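Local atomic coordinates of Sodium/sialic acid symporter SiaT (Proteus mirabilis, PDB entry 5NV9), a protein that uses the sodium gradient across the bacterial inner membrane to drive uptake of the sialic acid N-acetylneuraminic acid. Residues S53-T58 with A278-I283; V183-L188 with A340-S345; A433-V438 with T474-L479. One frame throughout, in Å; residues are numbered along the deposited sequence.

Interactions 1 and 2 both lie in the buried heart of the transporter and meet at one sodium ion: residues 53-58 supply a backbone carbonyl to it, residues 340-345 two serine hydroxyls. They also touch directly, through T57 O and S343 OG and through packing of A56 against G186. Interaction 1 puts an aromatic ring between helices beside the sialic acid, whereas interaction 2 is more polar, a glutamine lying against the serine helix that binds two sodium ions. Interaction 3, its centre about 36 Å from that of interaction 1, lies toward the periphery, though most of its touching residues are buried. It joins helix 433-452 to residues 474-479 by hydroxyl and aliphatic packing, with detergent alongside.

Interaction 1. Residues S53-T58 with A278-I283; sequences SVFATT and AKLVAI. With NA (sodium ion), chain B; SLB (N-acetyl-beta-neuraminic acid), chain D.
F55 carries nearly all of the meeting between helix 47-58 and helix 267-301. Its ring receives a CH-pi contact from L280, whose CB sits 3.7 Å from the F55 ring centroid and only 12° off the ring normal, so the methylene lies squarely over the face. With chi1 of F55 at -180°, CG points away from the backbone N of its own helix, and this carries the ring out to the neighbouring one.

Apolar packing adds to it. V281 CG2 comes in near the ring plane, at the edge, 3.5 Å from F55 CD1, while L280 CD1 reaches back to F55 CB at 3.9 Å. Both V281 methyls also border the glycerol tail of the bound sialic acid, with V281 CG1 3.7 Å from O9 of the sugar.

Polar bonds run along the first helix and into the ligand. T58 OG1 and sugar O8 are hydrogen-bonded at 2.7 Å, either one able to donate. One turn earlier, S53 O takes two donors from T57 on opposite faces of its carbonyl plane, the hydroxyl at 2.7 Å (T57 OG1 to S53 O) and the backbone N.

The last kind is metal coordination: A56 O binds a sodium ion at 2.1 Å, together with L59, A339, S342 and S343. One helix thus binds the ion through A56 and the sugar through T58, two residues on, consistent with their coupled transport.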
ATOM      1  N   SER A  53       8.784   4.483  -6.637  1.00 19.74           N
ATOM      2  CA  SER A  53       7.439   4.986  -6.341  1.00 23.57           C
ATOM      3  C   SER A  53       6.461   3.839  -6.004  1.00 21.42           C
ATOM      4  O   SER A  53       5.554   4.023  -5.164  1.00 18.65           O
ATOM      5  CB  SER A  53       6.877   5.794  -7.544  1.00 24.21           C
ATOM      6  OG  SER A  53       5.549   6.223  -7.253  1.00 30.78           O
ATOM      7  N   VAL A  54       6.665   2.682  -6.645  1.00 19.40           N
ATOM      8  CA  VAL A  54       5.811   1.485  -6.389  1.00 20.29           C
ATOM      9  C   VAL A  54       6.108   1.021  -4.963  1.00 19.63           C
ATOM     10  O   VAL A  54       5.218   0.781  -4.215  1.00 17.33           O
ATOM     11  CB  VAL A  54       6.132   0.282  -7.342  1.00 19.75           C
ATOM     12  CG1 VAL A  54       5.516  -1.000  -6.811  1.00 20.17           C
ATOM     13  CG2 VAL A  54       5.667   0.515  -8.754  1.00 21.65           C
ATOM     14  N   PHE A  55       7.397   0.913  -4.602  1.00 21.39           N
ATOM     15  CA  PHE A  55       7.822   0.500  -3.236  1.00 22.01           C
ATOM     16  C   PHE A  55       7.254   1.457  -2.183  1.00 21.98           C
ATOM     17  O   PHE A  55       6.710   1.013  -1.172  1.00 20.50           O
ATOM     18  CB  PHE A  55       9.360   0.373  -3.155  1.00 22.10           C
ATOM     19  CG  PHE A  55       9.896  -0.046  -1.795  1.00 24.29           C
ATOM     20  CD1 PHE A  55       9.725  -1.337  -1.349  1.00 21.61           C
ATOM     21  CD2 PHE A  55      10.620   0.854  -0.985  1.00 23.78           C
ATOM     22  CE1 PHE A  55      10.213  -1.733  -0.123  1.00 22.77           C
ATOM     23  CE2 PHE A  55      11.108   0.458   0.243  1.00 21.65           C
ATOM     24  CZ  PHE A  55      10.915  -0.838   0.668  1.00 22.88           C
ATOM     25  N   ALA A  56       7.343   2.771  -2.436  1.00 22.56           N
ATOM     26  CA  ALA A  56       6.909   3.792  -1.452  1.00 21.41           C
ATOM     27  C   ALA A  56       5.375   3.882  -1.357  1.00 20.79           C
ATOM     28  O   ALA A  56       4.851   4.141  -0.294  1.00 22.58           O
ATOM     29  CB  ALA A  56       7.495   5.157  -1.758  1.00 21.47           C
ATOM     30  N   THR A  57       4.691   3.633  -2.448  1.00 23.39           N
ATOM     31  CA  THR A  57       3.207   3.503  -2.509  1.00 22.15           C
ATOM     32  C   THR A  57       2.780   2.326  -1.611  1.00 21.16           C
ATOM     33  O   THR A  57       1.919   2.494  -0.804  1.00 21.29           O
ATOM     34  CB  THR A  57       2.711   3.332  -3.984  1.00 20.07           C
ATOM     35  OG1 THR A  57       2.957   4.527  -4.742  1.00 19.05           O
ATOM     36  CG2 THR A  57       1.165   2.963  -4.123  1.00 18.08           C
ATOM     37  N   THR A  58       3.412   1.148  -1.719  1.00 20.55           N
ATOM     38  CA  THR A  58       2.926  -0.041  -0.971  1.00 19.41           C
ATOM     39  C   THR A  58       3.318  -0.018   0.500  1.00 17.12           C
ATOM     40  O   THR A  58       2.554  -0.461   1.356  1.00 17.79           O
ATOM     41  CB  THR A  58       3.408  -1.372  -1.593  1.00 19.09           C
ATOM     42  OG1 THR A  58       4.839  -1.361  -1.655  1.00 19.61           O
ATOM     43  CG2 THR A  58       2.862  -1.569  -2.992  1.00 19.62           C
ATOM     44  N   ALA A 278      11.712  -4.687  -7.005  1.00 20.11           N
ATOM     45  CA  ALA A 278      12.261  -5.938  -6.451  1.00 21.89           C
ATOM     46  C   ALA A 278      13.529  -5.826  -5.597  1.00 24.83           C
ATOM     47  O   ALA A 278      13.610  -6.423  -4.529  1.00 25.13           O
ATOM     48  CB  ALA A 278      12.456  -6.958  -7.523  1.00 24.03           C
ATOM     49  N   LYS A 279      14.498  -5.042  -6.039  1.00 27.97           N
ATOM     50  CA  LYS A 279      15.701  -4.790  -5.254  1.00 26.99           C
ATOM     51  C   LYS A 279      15.390  -4.195  -3.881  1.00 25.61           C
ATOM     52  O   LYS A 279      15.901  -4.690  -2.880  1.00 22.48           O
ATOM     53  CB  LYS A 279      16.612  -3.874  -6.008  1.00 28.77           C
ATOM     54  CG  LYS A 279      17.218  -4.569  -7.223  1.00 33.10           C
ATOM     55  CD  LYS A 279      17.848  -3.552  -8.156  1.00 39.76           C
ATOM     56  CE  LYS A 279      18.708  -4.234  -9.197  1.00 43.42           C
ATOM     57  NZ  LYS A 279      19.621  -3.208  -9.764  1.00 48.09           N
ATOM     58  N   LEU A 280      14.485  -3.207  -3.840  1.00 22.81           N
ATOM     59  CA  LEU A 280      14.094  -2.568  -2.582  1.00 22.18           C
ATOM     60  C   LEU A 280      13.373  -3.510  -1.623  1.00 22.67           C
ATOM     61  O   LEU A 280      13.638  -3.497  -0.407  1.00 20.07           O
ATOM     62  CB  LEU A 280      13.252  -1.298  -2.838  1.00 22.28           C
ATOM     63  CG  LEU A 280      14.064  -0.136  -3.408  1.00 23.42           C
ATOM     64  CD1 LEU A 280      13.165   0.948  -4.032  1.00 23.26           C
ATOM     65  CD2 LEU A 280      14.916   0.475  -2.292  1.00 25.52           C
ATOM     66  N   VAL A 281      12.467  -4.354  -2.168  1.00 21.83           N
ATOM     67  CA  VAL A 281      11.690  -5.250  -1.384  1.00 21.64           C
ATOM     68  C   VAL A 281      12.593  -6.385  -0.857  1.00 23.00           C
ATOM     69  O   VAL A 281      12.358  -6.938   0.219  1.00 21.12           O
ATOM     70  CB  VAL A 281      10.479  -5.772  -2.199  1.00 22.20           C
ATOM     71  CG1 VAL A 281       9.743  -6.838  -1.430  1.00 25.08           C
ATOM     72  CG2 VAL A 281       9.530  -4.626  -2.524  1.00 22.59           C
ATOM     73  N   ALA A 282      13.606  -6.753  -1.629  1.00 23.27           N
ATOM     74  CA  ALA A 282      14.530  -7.782  -1.186  1.00 24.70           C
ATOM     75  C   ALA A 282      15.475  -7.309  -0.045  1.00 25.48           C
ATOM     76  O   ALA A 282      16.011  -8.133   0.684  1.00 28.85           O
ATOM     77  CB  ALA A 282      15.353  -8.291  -2.373  1.00 25.24           C
ATOM     78  N   ILE A 283      15.658  -6.011   0.133  1.00 26.43           N
ATOM     79  CA  ILE A 283      16.689  -5.500   1.042  1.00 30.07           C
ATOM     80  C   ILE A 283      16.094  -4.720   2.191  1.00 28.55           C
ATOM     81  O   ILE A 283      16.312  -5.048   3.362  1.00 34.16           O
ATOM     82  CB  ILE A 283      17.691  -4.611   0.303  1.00 33.31           C
ATOM     83  CG1 ILE A 283      18.400  -5.414  -0.739  1.00 36.01           C
ATOM     84  CG2 ILE A 283      18.708  -4.035   1.277  1.00 39.14           C
ATOM     85  CD1 ILE A 283      18.991  -6.706  -0.244  1.00 38.78           C
TER
HETATM   86 NA    NA B 501       4.395   4.844   1.684  1.00 19.19          NA
HETATM   87  C1  SLB D 503       1.910  -1.324   4.009  1.00 27.24           C
HETATM   88  C2  SLB D 503       1.863  -2.622   3.251  1.00 25.15           C
HETATM   89  C3  SLB D 503       1.157  -3.658   4.094  1.00 24.67           C
HETATM   90  C4  SLB D 503       1.249  -5.078   3.489  1.00 25.99           C
HETATM   91  C5  SLB D 503       2.744  -5.381   3.385  1.00 26.42           C
HETATM   92  C6  SLB D 503       3.437  -4.308   2.518  1.00 26.08           C
HETATM   93  C7  SLB D 503       4.952  -4.493   2.357  1.00 24.20           C
HETATM   94  C8  SLB D 503       5.560  -3.400   1.518  1.00 22.85           C
HETATM   95  C9  SLB D 503       7.034  -3.675   1.219  1.00 24.83           C
HETATM   96  C10 SLB D 503       3.632  -7.681   3.453  1.00 28.16           C
HETATM   97  C11 SLB D 503       4.053  -8.821   2.561  1.00 31.60           C
HETATM   98  N5  SLB D 503       2.973  -6.711   2.803  1.00 27.84           N
HETATM   99  O1A SLB D 503       2.946  -1.075   4.716  1.00 24.48           O
HETATM  100  O1B SLB D 503       0.881  -0.548   3.949  1.00 29.61           O
HETATM  101  O2  SLB D 503       1.179  -2.462   1.975  1.00 24.77           O
HETATM  102  O4  SLB D 503       0.602  -6.070   4.359  1.00 24.67           O
HETATM  103  O6  SLB D 503       3.240  -3.016   3.086  1.00 27.94           O
HETATM  104  O7  SLB D 503       5.609  -4.443   3.627  1.00 23.82           O
HETATM  105  O8  SLB D 503       4.840  -3.264   0.299  1.00 25.09           O
HETATM  106  O9  SLB D 503       7.216  -4.854   0.395  1.00 27.58           O
HETATM  107  O10 SLB D 503       3.924  -7.625   4.659  1.00 26.82           O

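Interaction 2. Residues V183-L188 with A340-S345; sequences VIQGLL and AQSSIS. With NA (sodium ion), chain B; NA (sodium ion), chain C.
Q185 lays its side chain against S342, and these two residues bury most of the surface. The amide oxygen is the near end: Q185 OE1 lies 3.1 Å from S342 CB and 3.2 Å from S342 CA. Q185 CB also touches, 3.9 Å from S342 CB. The S342 backbone N is close to the oxygen too, but at a poor angle, so this is packing rather than a bond. The chief polar partner of Q185 is Y17, on helix 8-29.

Q341 makes up the rest. Its CB lies 3.5 Å from Q185 NE2, and the two glutamine side chains cross at about a right angle, their amide planes 35° apart. The OH of Y17 is hydrogen-bonded to Q341 OE1, so one tyrosine is the main polar partner of both glutamines.

While its CB faces Q185, S342 works for both ions. A chi1 of 50° tucks the hydroxyl between its backbone N and carbonyl carbon, where S342 OG binds one sodium at 2.4 Å. A338 is the main protein partner of the same hydroxyl. The carbonyl, S342 O, binds the other sodium. S345 OG, besides binding that second ion, donates to Q341 O, in the carbonyl plane on a lone pair.

The ion held by S342 OG and S343 OG, with A56, L59 and A339, occupies Na2, the site conserved in the sodium:solute symporter family; the one held by S342 O and S345 OG, with D182 and S346, occupies Na3, the new site in this LeuT-fold transporter.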
ATOM      1  N   VAL A 183       9.868   9.113  -4.598  1.00 21.15           N
ATOM      2  CA  VAL A 183      11.264   8.696  -4.765  1.00 21.01           C
ATOM      3  C   VAL A 183      12.052   9.188  -3.579  1.00 21.00           C
ATOM      4  O   VAL A 183      12.869   8.448  -2.994  1.00 19.42           O
ATOM      5  CB  VAL A 183      11.892   9.217  -6.083  1.00 23.12           C
ATOM      6  CG1 VAL A 183      13.405   8.987  -6.163  1.00 24.74           C
ATOM      7  CG2 VAL A 183      11.215   8.608  -7.299  1.00 22.57           C
ATOM      8  N   ILE A 184      11.787  10.421  -3.181  1.00 21.71           N
ATOM      9  CA  ILE A 184      12.521  11.024  -2.058  1.00 19.75           C
ATOM     10  C   ILE A 184      12.059  10.308  -0.785  1.00 20.62           C
ATOM     11  O   ILE A 184      12.866   9.981   0.097  1.00 23.01           O
ATOM     12  CB  ILE A 184      12.231  12.551  -1.929  1.00 21.55           C
ATOM     13  CG1 ILE A 184      12.733  13.324  -3.166  1.00 23.33           C
ATOM     14  CG2 ILE A 184      12.842  13.127  -0.637  1.00 19.83           C
ATOM     15  CD1 ILE A 184      12.078  14.695  -3.318  1.00 24.05           C
ATOM     16  N   GLN A 185      10.737  10.102  -0.681  1.00 22.90           N
ATOM     17  CA  GLN A 185      10.175   9.525   0.544  1.00 22.60           C
ATOM     18  C   GLN A 185      10.555   8.089   0.647  1.00 21.04           C
ATOM     19  O   GLN A 185      10.823   7.644   1.732  1.00 21.65           O
ATOM     20  CB  GLN A 185       8.663   9.679   0.610  1.00 20.86           C
ATOM     21  CG  GLN A 185       8.241  11.131   0.705  1.00 18.99           C
ATOM     22  CD  GLN A 185       6.843  11.360   0.284  1.00 20.87           C
ATOM     23  OE1 GLN A 185       6.293  10.626  -0.568  1.00 17.93           O
ATOM     24  NE2 GLN A 185       6.183  12.325   0.971  1.00 20.48           N
ATOM     25  N   GLY A 186      10.597   7.391  -0.490  1.00 22.35           N
ATOM     26  CA  GLY A 186      11.015   5.999  -0.552  1.00 23.22           C
ATOM     27  C   GLY A 186      12.447   5.753  -0.089  1.00 24.62           C
ATOM     28  O   GLY A 186      12.766   4.771   0.631  1.00 23.96           O
ATOM     29  N   LEU A 187      13.310   6.656  -0.500  1.00 24.26           N
ATOM     30  CA  LEU A 187      14.707   6.520  -0.176  1.00 24.25           C
ATOM     31  C   LEU A 187      14.929   7.014   1.244  1.00 22.15           C
ATOM     32  O   LEU A 187      15.776   6.505   1.922  1.00 19.90           O
ATOM     33  CB  LEU A 187      15.579   7.233  -1.193  1.00 23.61           C
ATOM     34  CG  LEU A 187      15.400   6.674  -2.590  1.00 25.03           C
ATOM     35  CD1 LEU A 187      16.101   7.551  -3.594  1.00 25.71           C
ATOM     36  CD2 LEU A 187      15.917   5.253  -2.707  1.00 25.51           C
ATOM     37  N   LEU A 188      14.142   7.981   1.691  1.00 22.77           N
ATOM     38  CA  LEU A 188      14.238   8.485   3.055  1.00 24.23           C
ATOM     39  C   LEU A 188      13.807   7.451   4.095  1.00 22.01           C
ATOM     40  O   LEU A 188      14.458   7.279   5.075  1.00 24.65           O
ATOM     41  CB  LEU A 188      13.389   9.799   3.184  1.00 25.14           C
ATOM     42  CG  LEU A 188      13.364  10.451   4.564  1.00 27.03           C
ATOM     43  CD1 LEU A 188      14.802  10.824   4.985  1.00 28.47           C
ATOM     44  CD2 LEU A 188      12.493  11.709   4.598  1.00 27.58           C
ATOM     45  N   ALA A 340       4.111   7.318   5.406  1.00 19.58           N
ATOM     46  CA  ALA A 340       2.684   7.622   5.384  1.00 18.53           C
ATOM     47  C   ALA A 340       2.262   8.382   4.102  1.00 19.32           C
ATOM     48  O   ALA A 340       1.361   7.937   3.360  1.00 18.73           O
ATOM     49  CB  ALA A 340       2.371   8.412   6.597  1.00 17.55           C
ATOM     50  N   GLN A 341       2.933   9.508   3.831  1.00 19.15           N
ATOM     51  CA  GLN A 341       2.614  10.393   2.731  1.00 18.91           C
ATOM     52  C   GLN A 341       2.825   9.841   1.327  1.00 18.03           C
ATOM     53  O   GLN A 341       2.072  10.145   0.447  1.00 16.47           O
ATOM     54  CB  GLN A 341       3.367  11.704   2.905  1.00 21.37           C
ATOM     55  CG  GLN A 341       2.843  12.482   4.109  1.00 22.06           C
ATOM     56  CD  GLN A 341       3.596  13.767   4.391  1.00 23.72           C
ATOM     57  OE1 GLN A 341       4.826  13.824   4.295  1.00 22.69           O
ATOM     58  NE2 GLN A 341       2.842  14.829   4.779  1.00 24.38           N
ATOM     59  N   SER A 342       3.858   9.045   1.098  1.00 16.39           N
ATOM     60  CA  SER A 342       4.021   8.454  -0.149  1.00 17.19           C
ATOM     61  C   SER A 342       2.847   7.475  -0.465  1.00 18.39           C
ATOM     62  O   SER A 342       2.550   7.231  -1.592  1.00 18.49           O
ATOM     63  CB  SER A 342       5.356   7.689  -0.196  1.00 18.89           C
ATOM     64  OG  SER A 342       5.482   6.826   0.924  1.00 22.41           O
ATOM     65  N   SER A 343       2.237   6.896   0.545  1.00 17.78           N
ATOM     66  CA  SER A 343       1.088   5.968   0.342  1.00 19.43           C
ATOM     67  C   SER A 343      -0.216   6.744   0.182  1.00 19.23           C
ATOM     68  O   SER A 343      -1.029   6.445  -0.717  1.00 19.97           O
ATOM     69  CB  SER A 343       1.024   4.983   1.536  1.00 18.63           C
ATOM     70  OG  SER A 343       2.152   4.085   1.470  1.00 18.70           O
ATOM     71  N   ILE A 344      -0.374   7.782   1.022  1.00 20.04           N
ATOM     72  CA  ILE A 344      -1.527   8.669   0.930  1.00 22.17           C
ATOM     73  C   ILE A 344      -1.618   9.401  -0.459  1.00 23.05           C
ATOM     74  O   ILE A 344      -2.713   9.456  -1.107  1.00 22.14           O
ATOM     75  CB  ILE A 344      -1.562   9.694   2.039  1.00 21.17           C
ATOM     76  CG1 ILE A 344      -1.792   9.005   3.383  1.00 22.63           C
ATOM     77  CG2 ILE A 344      -2.649  10.739   1.807  1.00 21.46           C
ATOM     78  CD1 ILE A 344      -1.562   9.947   4.535  1.00 24.36           C
ATOM     79  N   SER A 345      -0.492   9.892  -0.938  1.00 21.68           N
ATOM     80  CA  SER A 345      -0.517  10.662  -2.156  1.00 20.97           C
ATOM     81  C   SER A 345      -0.909   9.750  -3.334  1.00 20.16           C
ATOM     82  O   SER A 345      -1.714  10.140  -4.199  1.00 18.88           O
ATOM     83  CB  SER A 345       0.823  11.281  -2.381  1.00 21.79           C
ATOM     84  OG  SER A 345       1.773  10.256  -2.680  1.00 22.30           O
TER
HETATM   85 NA    NA B 501       4.395   4.844   1.684  1.00 19.19          NA
HETATM   86 NA    NA C 502       2.864   8.247  -3.690  1.00 38.95          NA

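Interaction 3. Residues A433-V438 with T474-L479; sequences AGSAVV and TITAPL. With LMT (dodecyl-beta-D-maltoside), chain E.
T476 and S435 meet through a hydroxyl held back against its own main chain: with chi1 at 65°, T476 OG1 falls between the backbone N and the carbonyl carbon, and from there it lies 3.4 Å from S435 CB. S435, its chi1 of 91° off the staggered positions, hydrogen-bonds through OG to G473 O and thereby fastens helix 433-452 to helix 459-475. V438 and T476 meet tip to tip, V438 CG1 4.1 Å from T476 CG2.

Neither hydroxyl bonds across to the facing side chain, and T476 OG1 is hydrogen-bonded to A472 O. The two successive membrane spans form a helical hairpin, and the contact sets the first turn of helix 433-452 against T476 and the 3-10 turn 477-479, near the cytoplasmic side. A477 fits in next to S435, its backbone N 3.5 Å from S435 CB and its own CB 4.0 Å from S435 OG. N432 adds a polar tie between the segments, its side chain bonding to both S435 N and A477 O, while F480 packs on S435 and V438.

A detergent molecule lies alongside L479 and V438. The alkyl chain of this dodecyl maltoside runs past L479, whose CD1 is 3.5 Å from C5 of the detergent, and on to V438, where CG1 is 4.0 Å from detergent C9.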
ATOM      1  N   ALA A 433     -18.589 -12.351 -19.766  1.00 19.99           N
ATOM      2  CA  ALA A 433     -19.225 -11.354 -18.927  1.00 19.69           C
ATOM      3  C   ALA A 433     -20.173 -11.894 -17.902  1.00 21.75           C
ATOM      4  O   ALA A 433     -20.223 -11.499 -16.721  1.00 22.28           O
ATOM      5  CB  ALA A 433     -19.932 -10.373 -19.803  1.00 20.56           C
ATOM      6  N   GLY A 434     -20.999 -12.827 -18.337  1.00 23.69           N
ATOM      7  CA  GLY A 434     -21.938 -13.387 -17.427  1.00 21.00           C
ATOM      8  C   GLY A 434     -21.301 -14.271 -16.387  1.00 21.14           C
ATOM      9  O   GLY A 434     -21.671 -14.204 -15.257  1.00 19.31           O
ATOM     10  N   SER A 435     -20.351 -15.108 -16.771  1.00 21.28           N
ATOM     11  CA  SER A 435     -19.733 -15.980 -15.829  1.00 21.18           C
ATOM     12  C   SER A 435     -18.866 -15.208 -14.799  1.00 21.41           C
ATOM     13  O   SER A 435     -18.736 -15.614 -13.643  1.00 20.03           O
ATOM     14  CB  SER A 435     -18.966 -17.078 -16.574  1.00 22.82           C
ATOM     15  OG  SER A 435     -17.615 -16.754 -16.831  1.00 21.63           O
ATOM     16  N   ALA A 436     -18.286 -14.100 -15.228  1.00 21.80           N
ATOM     17  CA  ALA A 436     -17.617 -13.196 -14.308  1.00 21.18           C
ATOM     18  C   ALA A 436     -18.638 -12.649 -13.249  1.00 24.32           C
ATOM     19  O   ALA A 436     -18.329 -12.665 -12.039  1.00 23.44           O
ATOM     20  CB  ALA A 436     -16.891 -12.063 -15.054  1.00 19.83           C
ATOM     21  N   VAL A 437     -19.846 -12.235 -13.680  1.00 25.28           N
ATOM     22  CA  VAL A 437     -20.872 -11.760 -12.755  1.00 24.43           C
ATOM     23  C   VAL A 437     -21.302 -12.848 -11.755  1.00 24.23           C
ATOM     24  O   VAL A 437     -21.380 -12.565 -10.586  1.00 22.51           O
ATOM     25  CB  VAL A 437     -22.077 -11.126 -13.472  1.00 25.08           C
ATOM     26  CG1 VAL A 437     -23.221 -10.877 -12.503  1.00 25.40           C
ATOM     27  CG2 VAL A 437     -21.648  -9.803 -14.081  1.00 26.85           C
ATOM     28  N   VAL A 438     -21.590 -14.075 -12.220  1.00 23.75           N
ATOM     29  CA  VAL A 438     -21.859 -15.203 -11.294  1.00 24.36           C
ATOM     30  C   VAL A 438     -20.711 -15.369 -10.286  1.00 22.40           C
ATOM     31  O   VAL A 438     -20.938 -15.503  -9.087  1.00 20.87           O
ATOM     32  CB  VAL A 438     -22.088 -16.518 -12.064  1.00 22.43           C
ATOM     33  CG1 VAL A 438     -22.203 -17.666 -11.071  1.00 24.89           C
ATOM     34  CG2 VAL A 438     -23.316 -16.372 -12.929  1.00 22.96           C
ATOM     35  N   THR A 474     -15.275 -19.988 -14.133  1.00 18.04           N
ATOM     36  CA  THR A 474     -14.853 -21.032 -15.051  1.00 20.24           C
ATOM     37  C   THR A 474     -15.985 -22.082 -15.329  1.00 21.58           C
ATOM     38  O   THR A 474     -16.409 -22.348 -16.483  1.00 19.33           O
ATOM     39  CB  THR A 474     -13.573 -21.667 -14.506  1.00 20.26           C
ATOM     40  OG1 THR A 474     -12.553 -20.644 -14.412  1.00 22.38           O
ATOM     41  CG2 THR A 474     -13.107 -22.750 -15.456  1.00 22.39           C
ATOM     42  N   ILE A 475     -16.531 -22.648 -14.281  1.00 22.76           N
ATOM     43  CA  ILE A 475     -17.531 -23.683 -14.490  1.00 26.07           C
ATOM     44  C   ILE A 475     -18.844 -23.200 -15.124  1.00 22.37           C
ATOM     45  O   ILE A 475     -19.472 -23.974 -15.813  1.00 25.39           O
ATOM     46  CB  ILE A 475     -17.785 -24.542 -13.197  1.00 30.76           C
ATOM     47  CG1 ILE A 475     -18.317 -23.704 -12.061  1.00 37.52           C
ATOM     48  CG2 ILE A 475     -16.525 -25.262 -12.771  1.00 33.35           C
ATOM     49  CD1 ILE A 475     -18.204 -24.370 -10.685  1.00 43.43           C
ATOM     50  N   THR A 476     -19.285 -21.967 -14.887  1.00 22.27           N
ATOM     51  CA  THR A 476     -20.487 -21.402 -15.521  1.00 21.81           C
ATOM     52  C   THR A 476     -20.353 -20.719 -16.872  1.00 23.65           C
ATOM     53  O   THR A 476     -21.378 -20.342 -17.444  1.00 23.07           O
ATOM     54  CB  THR A 476     -21.183 -20.381 -14.604  1.00 22.36           C
ATOM     55  OG1 THR A 476     -20.353 -19.242 -14.386  1.00 21.88           O
ATOM     56  CG2 THR A 476     -21.499 -21.026 -13.282  1.00 23.98           C
ATOM     57  N   ALA A 477     -19.125 -20.507 -17.337  1.00 23.54           N
ATOM     58  CA  ALA A 477     -18.825 -19.968 -18.693  1.00 25.44           C
ATOM     59  C   ALA A 477     -19.673 -20.569 -19.841  1.00 24.74           C
ATOM     60  O   ALA A 477     -20.140 -19.822 -20.677  1.00 21.65           O
ATOM     61  CB  ALA A 477     -17.333 -20.121 -19.006  1.00 25.84           C
ATOM     62  N   PRO A 478     -19.875 -21.905 -19.881  1.00 26.30           N
ATOM     63  CA  PRO A 478     -20.667 -22.456 -21.008  1.00 26.94           C
ATOM     64  C   PRO A 478     -22.156 -22.132 -20.979  1.00 29.02           C
ATOM     65  O   PRO A 478     -22.874 -22.360 -21.970  1.00 30.75           O
ATOM     66  CB  PRO A 478     -20.459 -23.972 -20.876  1.00 28.57           C
ATOM     67  CG  PRO A 478     -19.232 -24.150 -20.072  1.00 27.22           C
ATOM     68  CD  PRO A 478     -19.143 -22.975 -19.157  1.00 26.67           C
ATOM     69  N   LEU A 479     -22.636 -21.587 -19.870  1.00 28.91           N
ATOM     70  CA  LEU A 479     -24.032 -21.155 -19.789  1.00 29.93           C
ATOM     71  C   LEU A 479     -24.389 -19.809 -20.395  1.00 30.79           C
ATOM     72  O   LEU A 479     -25.577 -19.468 -20.448  1.00 27.29           O
ATOM     73  CB  LEU A 479     -24.450 -21.079 -18.334  1.00 33.28           C
ATOM     74  CG  LEU A 479     -24.195 -22.344 -17.516  1.00 33.46           C
ATOM     75  CD1 LEU A 479     -24.423 -22.045 -16.021  1.00 34.64           C
ATOM     76  CD2 LEU A 479     -25.095 -23.426 -18.049  1.00 33.74           C
TER
HETATM   77  C1B LMT E 504     -29.475 -15.607 -24.681  1.00 50.58           C
HETATM   78  C2B LMT E 504     -30.192 -14.549 -25.514  1.00 51.50           C
HETATM   79  C3B LMT E 504     -31.586 -15.045 -25.849  1.00 51.16           C
HETATM   80  C4B LMT E 504     -31.443 -16.313 -26.668  1.00 53.48           C
HETATM   81  C5B LMT E 504     -30.491 -17.317 -25.972  1.00 54.69           C
HETATM   82  C6B LMT E 504     -30.159 -18.481 -26.892  1.00 52.68           C
HETATM   83  O1B LMT E 504     -30.339 -15.960 -23.623  1.00 45.32           O
HETATM   84  O2B LMT E 504     -30.254 -13.307 -24.785  1.00 65.41           O
HETATM   85  O3B LMT E 504     -32.340 -14.089 -26.594  1.00 53.90           O
HETATM   86  O4' LMT E 504     -32.776 -16.837 -26.879  1.00 48.53           O
HETATM   87  O5B LMT E 504     -29.265 -16.750 -25.490  1.00 49.54           O
HETATM   88  O6B LMT E 504     -31.433 -19.069 -27.123  1.00 55.48           O
HETATM   89  C1' LMT E 504     -28.611 -16.410 -19.799  1.00 47.30           C
HETATM   90  C2' LMT E 504     -28.110 -17.325 -20.930  1.00 46.69           C
HETATM   91  C3' LMT E 504     -28.386 -16.788 -22.312  1.00 47.48           C
HETATM   92  C4' LMT E 504     -29.846 -16.377 -22.376  1.00 45.68           C
HETATM   93  C5' LMT E 504     -29.955 -15.247 -21.381  1.00 45.23           C
HETATM   94  C6' LMT E 504     -31.258 -14.616 -21.074  1.00 51.08           C
HETATM   95  O1' LMT E 504     -28.989 -17.024 -18.583  1.00 43.75           O
HETATM   96  O2' LMT E 504     -26.692 -17.443 -20.986  1.00 56.33           O
HETATM   97  O3' LMT E 504     -27.941 -17.801 -23.202  1.00 47.22           O
HETATM   98  O5' LMT E 504     -29.864 -15.844 -20.116  1.00 44.87           O
HETATM   99  O6' LMT E 504     -31.254 -14.574 -19.612  1.00 47.72           O
HETATM  100  C1  LMT E 504     -27.955 -17.750 -17.983  1.00 43.41           C
HETATM  101  C2  LMT E 504     -28.486 -19.071 -17.502  1.00 39.91           C
HETATM  102  C3  LMT E 504     -27.401 -19.637 -16.603  1.00 42.53           C
HETATM  103  C4  LMT E 504     -27.312 -18.917 -15.277  1.00 41.40           C
HETATM  104  C5  LMT E 504     -26.426 -19.719 -14.357  1.00 42.53           C
HETATM  105  C6  LMT E 504     -26.599 -19.339 -12.904  1.00 43.43           C
HETATM  106  C7  LMT E 504     -26.219 -20.572 -12.085  1.00 45.07           C
HETATM  107  C8  LMT E 504     -26.566 -20.419 -10.606  1.00 47.30           C
HETATM  108  C9  LMT E 504     -25.501 -19.618  -9.864  1.00 45.78           C
HETATM  109  C10 LMT E 504     -26.116 -18.631  -8.871  1.00 45.97           C
HETATM  110  C11 LMT E 504     -25.311 -18.600  -7.578  1.00 44.57           C
HETATM  111  C12 LMT E 504     -25.074 -17.182  -7.125  1.00 45.37           C